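Local coordinates for inulin fructotransferase (Bacillus sp. snu-7, PDB 2INU) that breaks down inulin from the chain end by intramolecular fructosyl transfer, releasing the cyclic disaccharide difructose anhydride III, at the interface of chains A and B. Coordinates in Å, arbitrary orientation; residue numbers count along the deposited sequence, not the author numbering. Chains: chain A/B, Inulin fructotransferase.

Contact 1: the interface of chains A and B. Residues chain A 52, 55, 78-79, 129, 132-133; chain B 103-105.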
# COMPACT_ATOMS: atom_id res chain seq x y z
N PRO A 52 23.60 -26.78 -4.70
CA PRO A 52 22.23 -26.46 -4.28
C PRO A 52 22.24 -25.74 -2.93
O PRO A 52 21.28 -25.07 -2.57
CB PRO A 52 21.60 -27.84 -4.19
CG PRO A 52 22.16 -28.50 -5.39
CD PRO A 52 23.63 -28.08 -5.39
N ARG A 55 23.53 -21.32 -3.74
CA ARG A 55 22.95 -20.65 -4.90
C ARG A 55 22.13 -19.43 -4.49
O ARG A 55 20.89 -19.42 -4.56
CB ARG A 55 22.17 -21.64 -5.76
CG ARG A 55 23.14 -22.60 -6.46
CD ARG A 55 22.61 -23.21 -7.76
NE ARG A 55 21.84 -24.43 -7.54
CZ ARG A 55 21.89 -25.50 -8.33
NH1 ARG A 55 22.68 -25.51 -9.39
NH2 ARG A 55 21.15 -26.56 -8.06
N SER A 78 16.69 -19.17 -8.87
CA SER A 78 15.97 -18.58 -7.78
C SER A 78 16.71 -17.39 -7.23
O SER A 78 17.94 -17.30 -7.30
CB SER A 78 15.76 -19.60 -6.67
OG SER A 78 14.71 -20.51 -7.00
N TYR A 79 15.93 -16.46 -6.69
CA TYR A 79 16.46 -15.25 -6.08
C TYR A 79 17.20 -14.36 -7.10
O TYR A 79 18.19 -13.71 -6.77
CB TYR A 79 17.41 -15.63 -4.92
CG TYR A 79 17.00 -16.87 -4.11
CD1 TYR A 79 15.81 -16.91 -3.37
CD2 TYR A 79 17.83 -17.99 -4.07
CE1 TYR A 79 15.49 -18.04 -2.59
CE2 TYR A 79 17.51 -19.11 -3.30
CZ TYR A 79 16.34 -19.13 -2.57
OH TYR A 79 16.04 -20.25 -1.81
N ARG A 129 11.34 -23.52 -14.51
CA ARG A 129 12.35 -24.50 -14.18
C ARG A 129 11.72 -25.82 -13.86
O ARG A 129 10.63 -25.90 -13.27
CB ARG A 129 13.20 -24.06 -13.00
CG ARG A 129 14.41 -24.96 -12.80
CD ARG A 129 15.30 -24.50 -11.67
NE ARG A 129 14.66 -24.67 -10.37
CZ ARG A 129 15.20 -24.27 -9.22
NH1 ARG A 129 16.38 -23.66 -9.21
NH2 ARG A 129 14.55 -24.47 -8.08
N ASP A 132 12.73 -30.26 -8.79
CA ASP A 132 12.28 -29.73 -7.55
C ASP A 132 13.35 -28.82 -7.00
O ASP A 132 14.52 -28.98 -7.32
CB ASP A 132 11.90 -30.87 -6.62
CG ASP A 132 10.63 -31.53 -7.08
OD1 ASP A 132 9.79 -30.80 -7.64
OD2 ASP A 132 10.46 -32.74 -6.88
N PRO A 133 12.93 -27.80 -6.27
CA PRO A 133 12.43 -26.69 -5.46
C PRO A 133 11.71 -25.80 -6.44
O PRO A 133 12.17 -25.62 -7.57
CB PRO A 133 13.69 -26.05 -4.98
CG PRO A 133 14.42 -27.26 -4.52
CD PRO A 133 14.07 -28.36 -5.49
N TRP B 103 17.12 -31.86 -5.02
CA TRP B 103 16.63 -30.49 -4.87
C TRP B 103 17.72 -29.51 -5.34
O TRP B 103 18.89 -29.62 -4.96
CB TRP B 103 16.24 -30.23 -3.40
CG TRP B 103 14.79 -30.55 -3.05
CD1 TRP B 103 14.06 -31.64 -3.45
CD2 TRP B 103 13.92 -29.78 -2.20
NE1 TRP B 103 12.80 -31.59 -2.91
CE2 TRP B 103 12.68 -30.46 -2.14
CE3 TRP B 103 14.07 -28.59 -1.48
CZ2 TRP B 103 11.60 -29.99 -1.39
CZ3 TRP B 103 12.99 -28.11 -0.73
CH2 TRP B 103 11.77 -28.82 -0.69
N GLN B 104 17.33 -28.56 -6.18
CA GLN B 104 18.24 -27.57 -6.74
C GLN B 104 18.58 -26.40 -5.81
O GLN B 104 19.48 -25.61 -6.08
CB GLN B 104 17.68 -27.06 -8.08
CG GLN B 104 17.44 -28.21 -9.07
CD GLN B 104 16.64 -27.82 -10.29
OE1 GLN B 104 17.15 -27.16 -11.20
NE2 GLN B 104 15.37 -28.22 -10.31
N ASN B 105 17.84 -26.31 -4.71
CA ASN B 105 18.04 -25.27 -3.71
C ASN B 105 17.72 -25.86 -2.34
O ASN B 105 16.72 -26.57 -2.19
CB ASN B 105 17.11 -24.08 -3.97
CG ASN B 105 17.45 -23.35 -5.26
OD1 ASN B 105 18.36 -22.52 -5.30
ND2 ASN B 105 16.71 -23.66 -6.32
O HOH W 1 18.53 -21.42 -8.26
O HOH W 2 10.60 -33.21 -3.78
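B:Gln104 reaches from a loop of chain B into a set of loop residues of chain A, with the two arginines A:Arg55 and A:Arg129 at its flanks. Its CB lies over one face of the A:Arg129 guanidinium, nearer its margin than its centre, and its CG turns toward A:Asp132 O. B:Gln104 and A:Arg129 reach toward each other; OE1 of B:Gln104 comes 3.3 Å from the A:Arg129 methylene CD. The amide B:Gln104 NE2 donates to the carbonyl A:Asp132 O (3.2 Å) from well above the carbonyl plane, 57° out of it. A:Asp132 O also accepts from the backbone N-H of B:Gln104 (N to O 3.1 Å), so the main chain and the amide tip are held by one carbonyl. A:Arg55, its chain bent at chi3 (-87°), comes side-on and grips B:Gln104 O in its guanidinium plane with NE (3.0 Å) and NH2 (2.8 Å). Next door, A:Pro133, whose local geometry is doubtful, is modelled with CD over the five-membered ring of B:Trp103, 3.7 Å from the centroid. The indole NE1 is linked to A:Asp132 OD2 through a water. A:Arg129 NH2 donates to A:Pro133 O (2.7 Å), bracing the proline loop. B:Asn105 ND2 faces both terminal nitrogens of A:Arg129; donors alone meet there, so the amide orientation is doubtful and is probably reversed. The patch probably locks the 103-105 loop of one subunit onto its neighbour.

Contact 2: the interface of chains A and B. Residues chain A 328, 330, 364, 389; chain B 331, 365, 390.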
# COMPACT_ATOMS: atom_id res chain seq x y z
N LEU A 328 -19.86 -11.20 -0.42
CA LEU A 328 -20.38 -9.98 0.20
C LEU A 328 -19.95 -8.73 -0.56
O LEU A 328 -18.78 -8.33 -0.51
CB LEU A 328 -19.91 -9.86 1.66
CG LEU A 328 -20.26 -8.54 2.36
CD1 LEU A 328 -21.75 -8.49 2.66
CD2 LEU A 328 -19.46 -8.41 3.64
N SER A 330 -20.45 -4.94 -0.58
CA SER A 330 -20.98 -3.86 0.23
C SER A 330 -20.10 -2.63 0.30
O SER A 330 -18.94 -2.64 -0.12
CB SER A 330 -21.22 -4.38 1.64
OG SER A 330 -20.00 -4.81 2.22
N ALA A 364 -25.14 -5.22 0.52
CA ALA A 364 -25.50 -4.17 1.46
C ALA A 364 -24.75 -2.85 1.29
O ALA A 364 -23.60 -2.82 0.87
CB ALA A 364 -25.32 -4.68 2.89
N LEU A 389 -29.67 -5.26 1.34
CA LEU A 389 -29.89 -4.26 2.37
C LEU A 389 -29.36 -2.89 1.97
O LEU A 389 -28.21 -2.76 1.54
CB LEU A 389 -29.16 -4.62 3.66
CG LEU A 389 -28.94 -6.05 4.11
CD1 LEU A 389 -28.05 -6.04 5.35
CD2 LEU A 389 -30.26 -6.70 4.42
N ASP B 331 -18.42 -4.70 8.35
CA ASP B 331 -18.10 -4.97 6.96
C ASP B 331 -16.98 -6.01 6.80
O ASP B 331 -16.10 -5.86 5.95
CB ASP B 331 -17.71 -3.67 6.27
CG ASP B 331 -17.53 -3.83 4.78
OD1 ASP B 331 -18.38 -4.48 4.15
OD2 ASP B 331 -16.55 -3.28 4.25
N LEU B 365 -22.97 -5.33 9.90
CA LEU B 365 -22.70 -5.92 8.59
C LEU B 365 -21.47 -6.83 8.55
O LEU B 365 -20.43 -6.49 7.97
CB LEU B 365 -22.57 -4.83 7.53
CG LEU B 365 -22.67 -5.33 6.09
CD1 LEU B 365 -23.99 -6.07 5.89
CD2 LEU B 365 -22.57 -4.16 5.13
N ASP B 390 -27.37 -6.35 11.51
CA ASP B 390 -27.12 -7.14 10.31
C ASP B 390 -25.88 -8.04 10.38
O ASP B 390 -25.07 -8.06 9.46
CB ASP B 390 -27.01 -6.18 9.13
CG ASP B 390 -28.12 -5.14 9.15
OD1 ASP B 390 -29.29 -5.54 9.36
OD2 ASP B 390 -27.84 -3.94 8.95
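A:Ser330 and B:Asp331 are brought together by their first torsions: the serine OG stands between its own backbone N and carbonyl carbon (chi1 61°), while the aspartate CG runs anti to its backbone N (chi1 -173°) and points its carboxylate at the neighbouring chain. The A:Ser330 OG hydroxyl donates to B:Asp331 OD1 at 2.5 Å, a short bond that meets the oxygen almost head-on along its C-O axis. A methyl of A:Leu328, CD2, lies beside this carboxylate oxygen without polar contact. One step along, B:Leu365 straddles A:Ala364 with its two branches, CD1 and CD2 each 3.6 Å from the alanine CB. B:Leu365 CD2 also reaches A:Ser330 CB at 3.7 Å, so the fork packs beside the polar pair as well as on the alanine. CD1 leans the other way, toward A:Leu389 CD1. The A:Leu389 and B:Asp390 side chains pass in opposite directions, the leucine CD1 touching the aspartate CB and CG (both 3.9 Å). A:Ser330, A:Ala364 and A:Leu389 close strands 328-330, 362-364 and 387-389; each chain B partner lies one residue further along the sequence than its chain A counterpart, with positive phi at each turn. Corners of the parallel beta-helix are thus set against the strand ends of the next subunit. This small, mainly apolar seam probably helps hold the C-terminal halves of the subunits side by side.

Contact 3: the interface of chains A and B. Residues chain A 79, 136-137, 171-172, 194; chain B 87-90, 201.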
# COMPACT_ATOMS: atom_id res chain seq x y z
N TYR A 79 15.93 -16.46 -6.69
CA TYR A 79 16.46 -15.25 -6.08
C TYR A 79 17.20 -14.36 -7.10
O TYR A 79 18.19 -13.71 -6.77
CB TYR A 79 17.41 -15.63 -4.92
CG TYR A 79 17.00 -16.87 -4.11
CD1 TYR A 79 15.81 -16.91 -3.37
CD2 TYR A 79 17.83 -17.99 -4.07
CE1 TYR A 79 15.49 -18.04 -2.59
CE2 TYR A 79 17.51 -19.11 -3.30
CZ TYR A 79 16.34 -19.13 -2.57
OH TYR A 79 16.04 -20.25 -1.81
N SER A 136 11.87 -19.58 -6.27
CA SER A 136 11.52 -18.69 -5.19
C SER A 136 12.34 -17.42 -5.15
O SER A 136 13.46 -17.37 -5.64
CB SER A 136 11.64 -19.44 -3.87
OG SER A 136 11.12 -18.68 -2.79
N GLY A 137 11.75 -16.40 -4.55
CA GLY A 137 12.40 -15.11 -4.38
C GLY A 137 12.80 -14.29 -5.59
O GLY A 137 13.63 -13.39 -5.46
N ASP A 171 7.28 -19.28 -5.72
CA ASP A 171 7.00 -18.85 -4.37
C ASP A 171 7.73 -17.58 -4.00
O ASP A 171 8.91 -17.41 -4.27
CB ASP A 171 7.34 -19.93 -3.35
CG ASP A 171 6.97 -19.51 -1.94
OD1 ASP A 171 5.88 -18.91 -1.77
OD2 ASP A 171 7.76 -19.76 -1.00
N SER A 172 6.97 -16.68 -3.40
CA SER A 172 7.44 -15.38 -2.94
C SER A 172 8.01 -14.48 -4.02
O SER A 172 9.00 -13.78 -3.79
CB SER A 172 8.48 -15.59 -1.84
OG SER A 172 8.56 -14.43 -1.03
N ALA A 194 2.10 -16.58 -2.57
CA ALA A 194 2.70 -15.49 -1.79
C ALA A 194 3.30 -14.45 -2.72
O ALA A 194 4.29 -13.79 -2.37
CB ALA A 194 3.76 -16.03 -0.84
N HIS B 87 14.77 -10.18 -0.93
CA HIS B 87 14.26 -10.76 0.31
C HIS B 87 14.59 -12.26 0.37
O HIS B 87 14.56 -12.87 1.44
CB HIS B 87 12.74 -10.57 0.38
CG HIS B 87 11.99 -11.24 -0.72
ND1 HIS B 87 12.16 -10.91 -2.05
CD2 HIS B 87 11.06 -12.23 -0.71
CE1 HIS B 87 11.37 -11.66 -2.80
NE2 HIS B 87 10.70 -12.47 -2.01
N GLY B 88 14.88 -12.82 -0.79
CA GLY B 88 15.24 -14.22 -0.93
C GLY B 88 14.53 -15.24 -0.06
O GLY B 88 15.18 -16.15 0.47
N PHE B 89 13.22 -15.13 0.09
CA PHE B 89 12.55 -16.11 0.93
C PHE B 89 12.58 -17.51 0.32
O PHE B 89 12.61 -17.68 -0.91
CB PHE B 89 11.10 -15.73 1.22
CG PHE B 89 10.39 -16.71 2.11
CD1 PHE B 89 9.66 -17.77 1.57
CD2 PHE B 89 10.50 -16.63 3.50
CE1 PHE B 89 9.07 -18.72 2.38
CE2 PHE B 89 9.90 -17.59 4.33
CZ PHE B 89 9.19 -18.63 3.76
N PHE B 90 12.60 -18.49 1.21
CA PHE B 90 12.64 -19.90 0.84
C PHE B 90 12.08 -20.64 2.05
O PHE B 90 12.50 -20.43 3.19
CB PHE B 90 14.09 -20.31 0.56
CG PHE B 90 14.32 -21.79 0.46
CD1 PHE B 90 14.68 -22.53 1.59
CD2 PHE B 90 14.25 -22.44 -0.77
CE1 PHE B 90 14.96 -23.89 1.49
CE2 PHE B 90 14.53 -23.81 -0.87
CZ PHE B 90 14.88 -24.53 0.26
N MSE B 201 8.26 -9.87 3.68
CA MSE B 201 7.90 -11.29 3.72
C MSE B 201 8.47 -11.86 5.00
O MSE B 201 9.68 -12.14 5.08
CB MSE B 201 8.48 -12.03 2.51
CG MSE B 201 8.37 -13.53 2.58
SE MSE B 201 6.57 -14.18 2.63
CE MSE B 201 6.11 -13.89 0.78
O HOH W 3 15.03 -12.17 -3.50
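A:Ser172 meets B:His87 at a corner of the parallel beta-helix, where A:Tyr79, A:Gly137 and A:Ser172, all with positive phi, face the 87-90 loop of chain B, and A:Ala194, also with positive phi, faces B:Met201. Among the hydrogen bonds, the imidazole B:His87 NE2 donates to A:Ser172 O at 2.8 Å, with the acceptor in the ring plane. A:Ser172 OG lies 3.1 Å from B:His87 NE2, in a bond of undecided direction; it may share that N-H or be a weaker neighbour. A:Ser136 OG, anti to its backbone N (chi1 -171°), donates to B:Phe89 O (2.6 Å) and to A:Asp171 O (2.9 Å) from above both carbonyl planes, and the single hydroxyl proton is probably shared. Through water, A:Gly137 O is tied to B:Gly88 N. Edge contacts come next: the A:Tyr79 ring turns CE1 to B:Phe89 O in its own plane (3.3 Å), and A:Asp171 OD2 sits at the edge of the B:Phe89 ring, their planes 84° apart. Apolar packing comes from A:Tyr79 CD1 against B:Gly88 CA at 3.7 Å and from selenomethionine B:Met201, whose CE touches A:Ala194 CB at 3.6 Å.

Contact 1 and contact 3 are neighbours, their C-alpha centres about 12 Å apart, and A:Tyr79 belongs to both, packing mainly on the 87-90 loop of chain B and only brushing B:Asn105. Contact 2 lies far along the same interface, its C-alpha centre about 46 Å from that of contact 1 and 36 Å from that of contact 3. The two chains therefore run alongside each other for much of the length of the beta-helix, with polar, loop-mediated anchoring toward the N-terminal end and a sparse seam near the C-terminal end. Because the interface is not an exact two-fold and the deposited assembly holds three copies, the contacts fit side-by-side packing in a trimer, probably the working form.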